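Local coordinates for protein tricorn protease (Thermoplasma acidophilum, PDB 1K32) that cleaves peptides as a hexameric serine protease, probably shortening proteasome products further, with beta-propellers thought to gate the passage of substrate, at residues T245-R250 / R693-L698; P335-Y340 / F660-D665; E666-A671 / R687-Y692. All blocks are in the same frame, centred on the assembly; numbering follows the deposited sequence.

Contact 1. Residues T245-R250 / R693-L698; sequences TDYYPR and RNLVPL
The phenol ring of Tyr247 meets Leu695 obliquely. The ring is touched along one flank, from Tyr247 CD2 through CE2 and CZ to OH, by the two branches of Leu695. Leu695 CD1 rests 3.7 Å from Tyr247 CE2, while CD2 of Leu695 lies 3.8 Å from the OH of Tyr247, so the fork spans the outer part of the ring. The side chains lie alongside each other, pointing opposite ways, and the contact is van der Waals packing. On the leucine, CG stands beside the backbone N (chi1 -61°) and CD1 continues the chain in an extended line, which carries that methyl in toward the ring carbons. Asn694 adds a marginal touch, its CB being 4.4 Å from Tyr247 OH.

No hydrogen bond joins the two segments, and the phenol oxygen is satisfied just beyond them by the carbonyl O of Lys691, in the last turn of helix 678-693. The ring is thus gripped at its polar end as well as along its carbon flank. At its base, the backbone N of Tyr247 donates to Asp246 OD2 at 2.6 Å, meeting the oxygen from above the carboxylate plane; OD1 of the same carboxylate forms a salt bridge with Lys263. The leucine sits in a compact turn, in which Leu698 N bonds to Leu695 O at 3.0 Å.

Tyr247 precedes strand 249-254, the first strand of the sixth blade of the N-terminal six-bladed beta-propeller, and Leu695 follows helix 678-693. The arrangement is that of a propeller inter-blade loop docking on a turn of the helical C1 domain.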
loop_
_atom_site.group_PDB
_atom_site.type_symbol
_atom_site.label_atom_id
_atom_site.label_comp_id
_atom_site.label_asym_id
_atom_site.label_seq_id
_atom_site.Cartn_x
_atom_site.Cartn_y
_atom_site.Cartn_z
ATOM N N THR A 245 20.249 16.749 76.379
ATOM C CA THR A 245 18.892 17.245 76.163
ATOM C C THR A 245 18.743 17.893 74.784
ATOM O O THR A 245 17.625 18.146 74.334
ATOM C CB THR A 245 18.474 18.291 77.226
ATOM O OG1 THR A 245 19.388 19.386 77.193
ATOM C CG2 THR A 245 18.455 17.677 78.622
ATOM N N ASP A 246 19.861 18.157 74.107
ATOM C CA ASP A 246 19.807 18.788 72.786
ATOM C C ASP A 246 19.548 17.834 71.613
ATOM O O ASP A 246 18.541 17.976 70.912
ATOM C CB ASP A 246 21.076 19.614 72.527
ATOM C CG ASP A 246 22.364 18.817 72.683
ATOM O OD1 ASP A 246 23.429 19.437 72.499
ATOM O OD2 ASP A 246 22.333 17.603 72.986
ATOM N N TYR A 247 20.456 16.884 71.392
ATOM C CA TYR A 247 20.306 15.895 70.325
ATOM C C TYR A 247 20.723 14.526 70.838
ATOM O O TYR A 247 21.553 14.424 71.739
ATOM C CB TYR A 247 21.155 16.256 69.102
ATOM C CG TYR A 247 20.916 17.648 68.558
ATOM C CD1 TYR A 247 21.694 18.730 68.977
ATOM C CD2 TYR A 247 19.921 17.886 67.612
ATOM C CE1 TYR A 247 21.489 20.022 68.455
ATOM C CE2 TYR A 247 19.705 19.171 67.088
ATOM C CZ TYR A 247 20.494 20.228 67.512
ATOM O OH TYR A 247 20.310 21.480 66.972
ATOM N N TYR A 248 20.128 13.481 70.272
ATOM C CA TYR A 248 20.433 12.105 70.655
ATOM C C TYR A 248 21.855 11.716 70.259
ATOM O O TYR A 248 22.330 12.091 69.188
ATOM C CB TYR A 248 19.478 11.122 69.970
ATOM C CG TYR A 248 18.133 10.938 70.623
ATOM C CD1 TYR A 248 17.346 12.032 70.976
ATOM C CD2 TYR A 248 17.632 9.660 70.860
ATOM C CE1 TYR A 248 16.086 11.854 71.552
ATOM C CE2 TYR A 248 16.379 9.467 71.429
ATOM C CZ TYR A 248 15.611 10.568 71.776
ATOM O OH TYR A 248 14.375 10.369 72.348
ATOM N N PRO A 249 22.555 10.978 71.132
ATOM C CA PRO A 249 23.920 10.537 70.838
ATOM C C PRO A 249 23.794 9.361 69.857
ATOM O O PRO A 249 22.789 8.641 69.862
ATOM C CB PRO A 249 24.442 10.108 72.209
ATOM C CG PRO A 249 23.209 9.506 72.843
ATOM C CD PRO A 249 22.144 10.550 72.484
ATOM N N ARG A 250 24.798 9.167 69.012
ATOM C CA ARG A 250 24.730 8.085 68.035
ATOM C C ARG A 250 26.079 7.487 67.706
ATOM O O ARG A 250 27.120 8.144 67.819
ATOM C CB ARG A 250 24.179 8.589 66.688
ATOM C CG ARG A 250 22.806 9.213 66.691
ATOM C CD ARG A 250 21.722 8.197 66.987
ATOM N NE ARG A 250 20.436 8.867 67.066
ATOM C CZ ARG A 250 19.321 8.306 67.502
ATOM N NH1 ARG A 250 18.205 9.020 67.532
ATOM N NH2 ARG A 250 19.327 7.039 67.909
ATOM N N ARG A 693 15.890 22.455 62.374
ATOM C CA ARG A 693 16.036 23.479 61.351
ATOM C C ARG A 693 17.440 24.094 61.484
ATOM O O ARG A 693 18.025 24.530 60.503
ATOM C CB ARG A 693 14.951 24.553 61.521
ATOM C CG ARG A 693 14.976 25.650 60.462
ATOM C CD ARG A 693 15.744 26.857 60.943
ATOM N NE ARG A 693 15.770 27.929 59.949
ATOM C CZ ARG A 693 16.627 27.995 58.934
ATOM N NH1 ARG A 693 16.567 29.007 58.083
ATOM N NH2 ARG A 693 17.558 27.058 58.782
ATOM N N ASN A 694 17.994 24.103 62.693
ATOM C CA ASN A 694 19.328 24.679 62.892
ATOM C C ASN A 694 20.457 23.833 62.306
ATOM O O ASN A 694 21.561 24.332 62.056
ATOM C CB ASN A 694 19.605 24.924 64.378
ATOM C CG ASN A 694 18.809 26.097 64.936
ATOM O OD1 ASN A 694 18.442 27.012 64.204
ATOM N ND2 ASN A 694 18.555 26.078 66.235
ATOM N N LEU A 695 20.195 22.551 62.095
ATOM C CA LEU A 695 21.220 21.680 61.523
ATOM C C LEU A 695 21.202 21.732 60.005
ATOM O O LEU A 695 22.149 21.310 59.355
ATOM C CB LEU A 695 20.998 20.238 61.953
ATOM C CG LEU A 695 21.060 19.951 63.446
ATOM C CD1 LEU A 695 20.767 18.469 63.656
ATOM C CD2 LEU A 695 22.443 20.348 64.005
ATOM N N VAL A 696 20.115 22.243 59.442
ATOM C CA VAL A 696 19.994 22.312 57.994
ATOM C C VAL A 696 21.149 23.040 57.307
ATOM O O VAL A 696 21.679 22.547 56.312
ATOM C CB VAL A 696 18.662 22.949 57.596
ATOM C CG1 VAL A 696 18.581 23.112 56.079
ATOM C CG2 VAL A 696 17.514 22.064 58.089
ATOM N N PRO A 697 21.554 24.220 57.820
ATOM C CA PRO A 697 22.668 24.919 57.159
ATOM C C PRO A 697 24.017 24.180 57.216
ATOM O O PRO A 697 24.932 24.486 56.451
ATOM C CB PRO A 697 22.691 26.287 57.854
ATOM C CG PRO A 697 22.061 26.013 59.200
ATOM C CD PRO A 697 20.949 25.053 58.877
ATOM N N LEU A 698 24.136 23.200 58.108
ATOM C CA LEU A 698 25.375 22.422 58.213
ATOM C C LEU A 698 25.420 21.354 57.109
ATOM O O LEU A 698 26.475 20.818 56.804
ATOM C CB LEU A 698 25.475 21.709 59.567
ATOM C CG LEU A 698 25.249 22.464 60.876
ATOM C CD1 LEU A 698 25.572 21.543 62.043
ATOM C CD2 LEU A 698 26.125 23.695 60.941
#

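Contact 2. Residues P335-Y340 / F660-D665; sequences PLRIRY and FLQMYD
Leu336 and Gln662 make the apolar half of this contact, crossing at about a right angle. CD1 of Leu336 packs 3.9 Å from Gln662 CB and is almost as near to its CG, so the leucine meets the aliphatic root of the glutamine rather than its amide.

The second kind of contact is between amide and methylene. Gln662 has CG anti to the backbone N (chi1 -172°) and then bends at chi2, which sends NE2 over Arg337. There it lies 3.1 Å from Arg337 CG, unusually short for an amide nitrogen against a methylene, so its exact closeness is doubtful; no hydrogen bond is made. Gln662 NE2 is also 3.7 Å from Arg337 CB. The guanidinium and amide planes stand 85° apart.

Polar bonds follow one turn further along the helix, beyond the two segments. Glu666 OE2 accepts a hydrogen bond from Gln662 NE2 and forms a salt bridge with Arg337 NH2, so one carboxylate oxygen ties together both sides; OE1 of Glu666 makes a second salt bridge, with Arg339 NH1. This shared anion probably helps to orient the bent arginine and the amide.

Segment 335-340 leads into strand 338-343, the first strand of the second blade of the seven-bladed beta-propeller, and Gln662 lies on helix 656-674. The contact is a propeller-to-helix interface, where a blade's entry loop meets the first helix of the C1 domain.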
loop_
_atom_site.group_PDB
_atom_site.type_symbol
_atom_site.label_atom_id
_atom_site.label_comp_id
_atom_site.label_asym_id
_atom_site.label_seq_id
_atom_site.Cartn_x
_atom_site.Cartn_y
_atom_site.Cartn_z
ATOM N N PRO A 335 9.499 31.704 42.914
ATOM C CA PRO A 335 10.371 30.916 43.791
ATOM C C PRO A 335 9.901 29.472 43.934
ATOM O O PRO A 335 8.890 29.076 43.352
ATOM C CB PRO A 335 10.327 31.691 45.109
ATOM C CG PRO A 335 8.965 32.350 45.070
ATOM C CD PRO A 335 8.893 32.831 43.651
ATOM N N LEU A 336 10.633 28.700 44.732
ATOM C CA LEU A 336 10.347 27.288 44.942
ATOM C C LEU A 336 8.969 26.758 45.277
ATOM O O LEU A 336 8.171 27.344 46.013
ATOM C CB LEU A 336 11.334 26.676 45.934
ATOM C CG LEU A 336 12.482 25.960 45.216
ATOM C CD1 LEU A 336 13.354 25.242 46.229
ATOM C CD2 LEU A 336 11.911 24.969 44.213
ATOM N N ARG A 337 8.765 25.585 44.695
ATOM C CA ARG A 337 7.590 24.741 44.746
ATOM C C ARG A 337 6.322 25.155 44.040
ATOM O O ARG A 337 5.288 25.442 44.643
ATOM C CB ARG A 337 7.301 24.264 46.168
ATOM C CG ARG A 337 7.643 22.763 46.322
ATOM C CD ARG A 337 6.515 21.898 45.783
ATOM N NE ARG A 337 6.903 20.695 45.044
ATOM C CZ ARG A 337 7.094 19.489 45.578
ATOM N NH1 ARG A 337 7.427 18.467 44.792
ATOM N NH2 ARG A 337 6.967 19.298 46.890
ATOM N N ILE A 338 6.437 25.173 42.720
ATOM C CA ILE A 338 5.302 25.412 41.866
ATOM C C ILE A 338 4.832 23.955 41.821
ATOM O O ILE A 338 5.606 23.062 41.469
ATOM C CB ILE A 338 5.747 25.902 40.468
ATOM C CG1 ILE A 338 6.209 27.364 40.560
ATOM C CG2 ILE A 338 4.621 25.752 39.466
ATOM C CD1 ILE A 338 6.570 27.992 39.213
ATOM N N ARG A 339 3.595 23.699 42.227
ATOM C CA ARG A 339 3.081 22.337 42.250
ATOM C C ARG A 339 2.355 21.918 40.976
ATOM O O ARG A 339 2.488 20.778 40.533
ATOM C CB ARG A 339 2.144 22.140 43.450
ATOM C CG ARG A 339 2.809 22.282 44.817
ATOM C CD ARG A 339 1.834 21.925 45.937
ATOM N NE ARG A 339 2.371 22.217 47.265
ATOM C CZ ARG A 339 3.411 21.598 47.818
ATOM N NH1 ARG A 339 3.816 21.950 49.036
ATOM N NH2 ARG A 339 4.046 20.627 47.166
ATOM N N TYR A 340 1.564 22.824 40.408
ATOM C CA TYR A 340 0.824 22.528 39.182
ATOM C C TYR A 340 0.809 23.751 38.277
ATOM O O TYR A 340 0.974 24.886 38.736
ATOM C CB TYR A 340 -0.627 22.110 39.481
ATOM C CG TYR A 340 -0.768 21.013 40.513
ATOM C CD1 TYR A 340 -0.955 21.322 41.858
ATOM C CD2 TYR A 340 -0.672 19.665 40.152
ATOM C CE1 TYR A 340 -1.042 20.325 42.819
ATOM C CE2 TYR A 340 -0.754 18.662 41.109
ATOM C CZ TYR A 340 -0.940 19.003 42.438
ATOM O OH TYR A 340 -1.027 18.032 43.397
ATOM N N PHE A 660 17.491 22.673 50.300
ATOM C CA PHE A 660 17.523 21.968 51.587
ATOM C C PHE A 660 16.605 22.596 52.626
ATOM O O PHE A 660 16.012 21.891 53.451
ATOM C CB PHE A 660 18.954 21.910 52.142
ATOM C CG PHE A 660 19.839 20.874 51.469
ATOM C CD1 PHE A 660 19.402 20.176 50.345
ATOM C CD2 PHE A 660 21.107 20.588 51.983
ATOM C CE1 PHE A 660 20.222 19.192 49.736
ATOM C CE2 PHE A 660 21.932 19.613 51.387
ATOM C CZ PHE A 660 21.486 18.911 50.259
ATOM N N LEU A 661 16.507 23.920 52.605
ATOM C CA LEU A 661 15.639 24.614 53.544
ATOM C C LEU A 661 14.195 24.325 53.165
ATOM O O LEU A 661 13.381 24.005 54.018
ATOM C CB LEU A 661 15.890 26.126 53.502
ATOM C CG LEU A 661 15.861 26.854 54.849
ATOM C CD1 LEU A 661 15.739 28.358 54.583
ATOM C CD2 LEU A 661 14.691 26.369 55.721
ATOM N N GLN A 662 13.880 24.423 51.874
ATOM C CA GLN A 662 12.512 24.162 51.410
ATOM C C GLN A 662 12.080 22.722 51.688
ATOM O O GLN A 662 10.915 22.478 52.034
ATOM C CB GLN A 662 12.387 24.460 49.914
ATOM C CG GLN A 662 10.954 24.405 49.343
ATOM C CD GLN A 662 10.467 22.989 49.044
ATOM O OE1 GLN A 662 11.271 22.072 48.824
ATOM N NE2 GLN A 662 9.139 22.806 49.020
ATOM N N MET A 663 13.021 21.780 51.567
ATOM C CA MET A 663 12.732 20.356 51.791
ATOM C C MET A 663 12.549 20.003 53.267
ATOM O O MET A 663 11.674 19.221 53.613
ATOM C CB MET A 663 13.839 19.490 51.173
ATOM C CG MET A 663 13.850 19.532 49.656
ATOM S SD MET A 663 15.402 18.967 48.895
ATOM C CE MET A 663 15.145 17.174 48.893
ATOM N N TYR A 664 13.382 20.566 54.136
ATOM C CA TYR A 664 13.234 20.302 55.565
ATOM C C TYR A 664 11.872 20.852 55.990
ATOM O O TYR A 664 11.097 20.172 56.661
ATOM C CB TYR A 664 14.337 21.000 56.364
ATOM C CG TYR A 664 14.068 20.971 57.847
ATOM C CD1 TYR A 664 14.248 19.795 58.580
ATOM C CD2 TYR A 664 13.520 22.093 58.502
ATOM C CE1 TYR A 664 13.885 19.721 59.933
ATOM C CE2 TYR A 664 13.149 22.029 59.850
ATOM C CZ TYR A 664 13.333 20.840 60.559
ATOM O OH TYR A 664 12.947 20.746 61.875
ATOM N N ASP A 665 11.586 22.092 55.599
ATOM C CA ASP A 665 10.305 22.709 55.928
ATOM C C ASP A 665 9.131 21.828 55.463
ATOM O O ASP A 665 8.213 21.561 56.237
ATOM C CB ASP A 665 10.208 24.103 55.300
ATOM C CG ASP A 665 10.893 25.174 56.135
ATOM O OD1 ASP A 665 10.990 26.312 55.643
ATOM O OD2 ASP A 665 11.322 24.889 57.280
#

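Contact 3. Residues E666-A671 / R687-Y692; sequences EAWKLA and RIYEKY
Trp668 and Tyr689 both place CG anti to the backbone N (chi1 173° and -177°), and these extended torsions send their rings into the space between helices 656-674 and 678-693. The two helices form an alpha-helical hairpin of the C1 domain, running back roughly antiparallel with a short connection between them.

The rings make a T-shaped pair, the edge of Tyr689 pointing at the indole face. The five-membered ring of Trp668 and the phenol ring have centroids 4.7 Å apart and planes inclined at 75°. CD2 of Tyr689 is the atom that drives in: it lies over the centre of the indole, 3.4 Å from Trp668 CE2. Ile688 comes to a different part of the same group, its CG1 standing at the indole edge near the ring plane, 4.2 Å from NE1 of Trp668. One face and one edge of the indole are therefore both used by consecutive residues of the facing helix.

Replacing Trp668 by alanine removes the indole, which would probably leave the edge of Tyr689 without its face, Ser685 O without its N-H donor, and a gap between the helices.

Polar ends are held nearby. Tyr689 OH hydrogen-bonds to Asp665 OD2, one turn before the tryptophan, and Arg356 makes a cation-pi contact with the phenol ring. Helix 678-693 is kinked here, the backbone N atoms of Glu690 and Lys691 making no bond to the preceding turn. The indole N-H reaches the carbonyl O of Ser685, and CB of Tyr689 lies 3.4 Å from that same NE1 of Trp668.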
loop_
_atom_site.group_PDB
_atom_site.type_symbol
_atom_site.label_atom_id
_atom_site.label_comp_id
_atom_site.label_asym_id
_atom_site.label_seq_id
_atom_site.Cartn_x
_atom_site.Cartn_y
_atom_site.Cartn_z
ATOM N N GLU A 666 9.167 21.356 54.220
ATOM C CA GLU A 666 8.080 20.503 53.719
ATOM C C GLU A 666 8.005 19.164 54.458
ATOM O O GLU A 666 6.911 18.670 54.750
ATOM C CB GLU A 666 8.222 20.252 52.209
ATOM C CG GLU A 666 7.012 19.543 51.613
ATOM C CD GLU A 666 6.808 19.802 50.123
ATOM O OE1 GLU A 666 5.636 19.762 49.676
ATOM O OE2 GLU A 666 7.807 20.029 49.399
ATOM N N ALA A 667 9.163 18.577 54.760
ATOM C CA ALA A 667 9.209 17.300 55.478
ATOM C C ALA A 667 8.588 17.483 56.862
ATOM O O ALA A 667 7.825 16.650 57.330
ATOM C CB ALA A 667 10.654 16.822 55.620
ATOM N N TRP A 668 8.932 18.590 57.507
ATOM C CA TRP A 668 8.413 18.921 58.832
ATOM C C TRP A 668 6.890 19.147 58.754
ATOM O O TRP A 668 6.139 18.630 59.577
ATOM C CB TRP A 668 9.133 20.183 59.340
ATOM C CG TRP A 668 8.594 20.756 60.611
ATOM C CD1 TRP A 668 8.928 20.397 61.880
ATOM C CD2 TRP A 668 7.594 21.769 60.727
ATOM N NE1 TRP A 668 8.194 21.125 62.792
ATOM C CE2 TRP A 668 7.366 21.976 62.108
ATOM C CE3 TRP A 668 6.865 22.527 59.796
ATOM C CZ2 TRP A 668 6.438 22.911 62.583
ATOM C CZ3 TRP A 668 5.942 23.454 60.267
ATOM C CH2 TRP A 668 5.737 23.637 61.652
ATOM N N LYS A 669 6.450 19.900 57.747
ATOM C CA LYS A 669 5.029 20.207 57.536
ATOM C C LYS A 669 4.205 18.959 57.203
ATOM O O LYS A 669 3.080 18.814 57.675
ATOM C CB LYS A 669 4.882 21.256 56.420
ATOM C CG LYS A 669 3.449 21.547 55.978
ATOM C CD LYS A 669 3.382 22.864 55.196
ATOM C CE LYS A 669 1.982 23.146 54.668
ATOM N NZ LYS A 669 0.949 23.014 55.727
ATOM N N LEU A 670 4.768 18.060 56.397
ATOM C CA LEU A 670 4.081 16.820 56.046
ATOM C C LEU A 670 3.948 15.952 57.299
ATOM O O LEU A 670 2.890 15.417 57.582
ATOM C CB LEU A 670 4.853 16.052 54.958
ATOM C CG LEU A 670 4.717 16.537 53.503
ATOM C CD1 LEU A 670 5.842 15.957 52.640
ATOM C CD2 LEU A 670 3.356 16.118 52.954
ATOM N N ALA A 671 5.026 15.827 58.055
ATOM C CA ALA A 671 5.005 15.031 59.270
ATOM C C ALA A 671 3.894 15.517 60.201
ATOM O O ALA A 671 3.167 14.714 60.774
ATOM C CB ALA A 671 6.350 15.116 59.971
ATOM N N ARG A 687 7.628 21.779 68.971
ATOM C CA ARG A 687 8.701 21.481 69.900
ATOM C C ARG A 687 9.997 21.068 69.185
ATOM O O ARG A 687 11.100 21.329 69.671
ATOM C CB ARG A 687 8.236 20.354 70.816
ATOM C CG ARG A 687 9.113 20.056 71.999
ATOM C CD ARG A 687 8.553 18.841 72.721
ATOM N NE ARG A 687 8.903 17.603 72.028
ATOM C CZ ARG A 687 8.125 16.528 71.956
ATOM N NH1 ARG A 687 8.548 15.455 71.308
ATOM N NH2 ARG A 687 6.919 16.528 72.505
ATOM N N ILE A 688 9.871 20.446 68.021
ATOM C CA ILE A 688 11.055 19.971 67.313
ATOM C C ILE A 688 11.548 20.814 66.143
ATOM O O ILE A 688 12.684 20.632 65.697
ATOM C CB ILE A 688 10.839 18.521 66.776
ATOM C CG1 ILE A 688 9.789 18.519 65.664
ATOM C CG2 ILE A 688 10.391 17.604 67.901
ATOM C CD1 ILE A 688 9.611 17.167 64.991
ATOM N N TYR A 689 10.713 21.725 65.647
ATOM C CA TYR A 689 11.089 22.528 64.496
ATOM C C TYR A 689 12.456 23.204 64.482
ATOM O O TYR A 689 13.260 22.945 63.578
ATOM C CB TYR A 689 10.030 23.596 64.192
ATOM C CG TYR A 689 10.372 24.403 62.953
ATOM C CD1 TYR A 689 11.068 25.608 63.045
ATOM C CD2 TYR A 689 10.086 23.909 61.682
ATOM C CE1 TYR A 689 11.481 26.298 61.898
ATOM C CE2 TYR A 689 10.488 24.586 60.534
ATOM C CZ TYR A 689 11.188 25.777 60.653
ATOM O OH TYR A 689 11.602 26.434 59.523
ATOM N N GLU A 690 12.724 24.071 65.461
ATOM C CA GLU A 690 13.988 24.823 65.474
ATOM C C GLU A 690 15.232 23.956 65.607
ATOM O O GLU A 690 16.189 24.103 64.864
ATOM C CB GLU A 690 13.991 25.870 66.598
ATOM C CG GLU A 690 15.233 26.760 66.571
ATOM C CD GLU A 690 15.397 27.613 67.812
ATOM O OE1 GLU A 690 16.426 28.321 67.914
ATOM O OE2 GLU A 690 14.501 27.579 68.685
ATOM N N LYS A 691 15.206 23.068 66.584
ATOM C CA LYS A 691 16.310 22.159 66.852
ATOM C C LYS A 691 16.870 21.530 65.570
ATOM O O LYS A 691 18.079 21.537 65.340
ATOM C CB LYS A 691 15.800 21.106 67.836
ATOM C CG LYS A 691 16.470 19.773 67.857
ATOM C CD LYS A 691 15.825 18.913 68.949
ATOM C CE LYS A 691 15.973 19.596 70.323
ATOM N NZ LYS A 691 15.608 18.736 71.470
ATOM N N TYR A 692 16.003 21.001 64.721
ATOM C CA TYR A 692 16.492 20.391 63.496
ATOM C C TYR A 692 16.679 21.387 62.362
ATOM O O TYR A 692 17.542 21.205 61.505
ATOM C CB TYR A 692 15.580 19.236 63.096
ATOM C CG TYR A 692 15.635 18.160 64.153
ATOM C CD1 TYR A 692 14.603 18.003 65.077
ATOM C CD2 TYR A 692 16.765 17.351 64.276
ATOM C CE1 TYR A 692 14.698 17.065 66.092
ATOM C CE2 TYR A 692 16.873 16.419 65.282
ATOM C CZ TYR A 692 15.844 16.274 66.188
ATOM O OH TYR A 692 15.965 15.345 67.192
#

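How the contacts relate
Contact 3 is the most buried and lies wholly within the helical C1 domain; contacts 1 and 2 are partly buried seams between that domain and the six- and seven-bladed propellers. Helix 656-674 serves contacts 2 and 3 through consecutive segments, while helix 678-693 and the turn after it serve contacts 3 and 1. The chemistry follows the place: paired aromatics between helices, a lone tyrosine against leucine at one propeller, and a glutamine against leucine and arginine methylenes at the other, with the arginine charges met by Glu666 of contact 3. The helical-side segments of contacts 1 and 2 touch, Val696 CG2 lying 3.6 Å from Tyr664 CG, so both seams back onto one helical body.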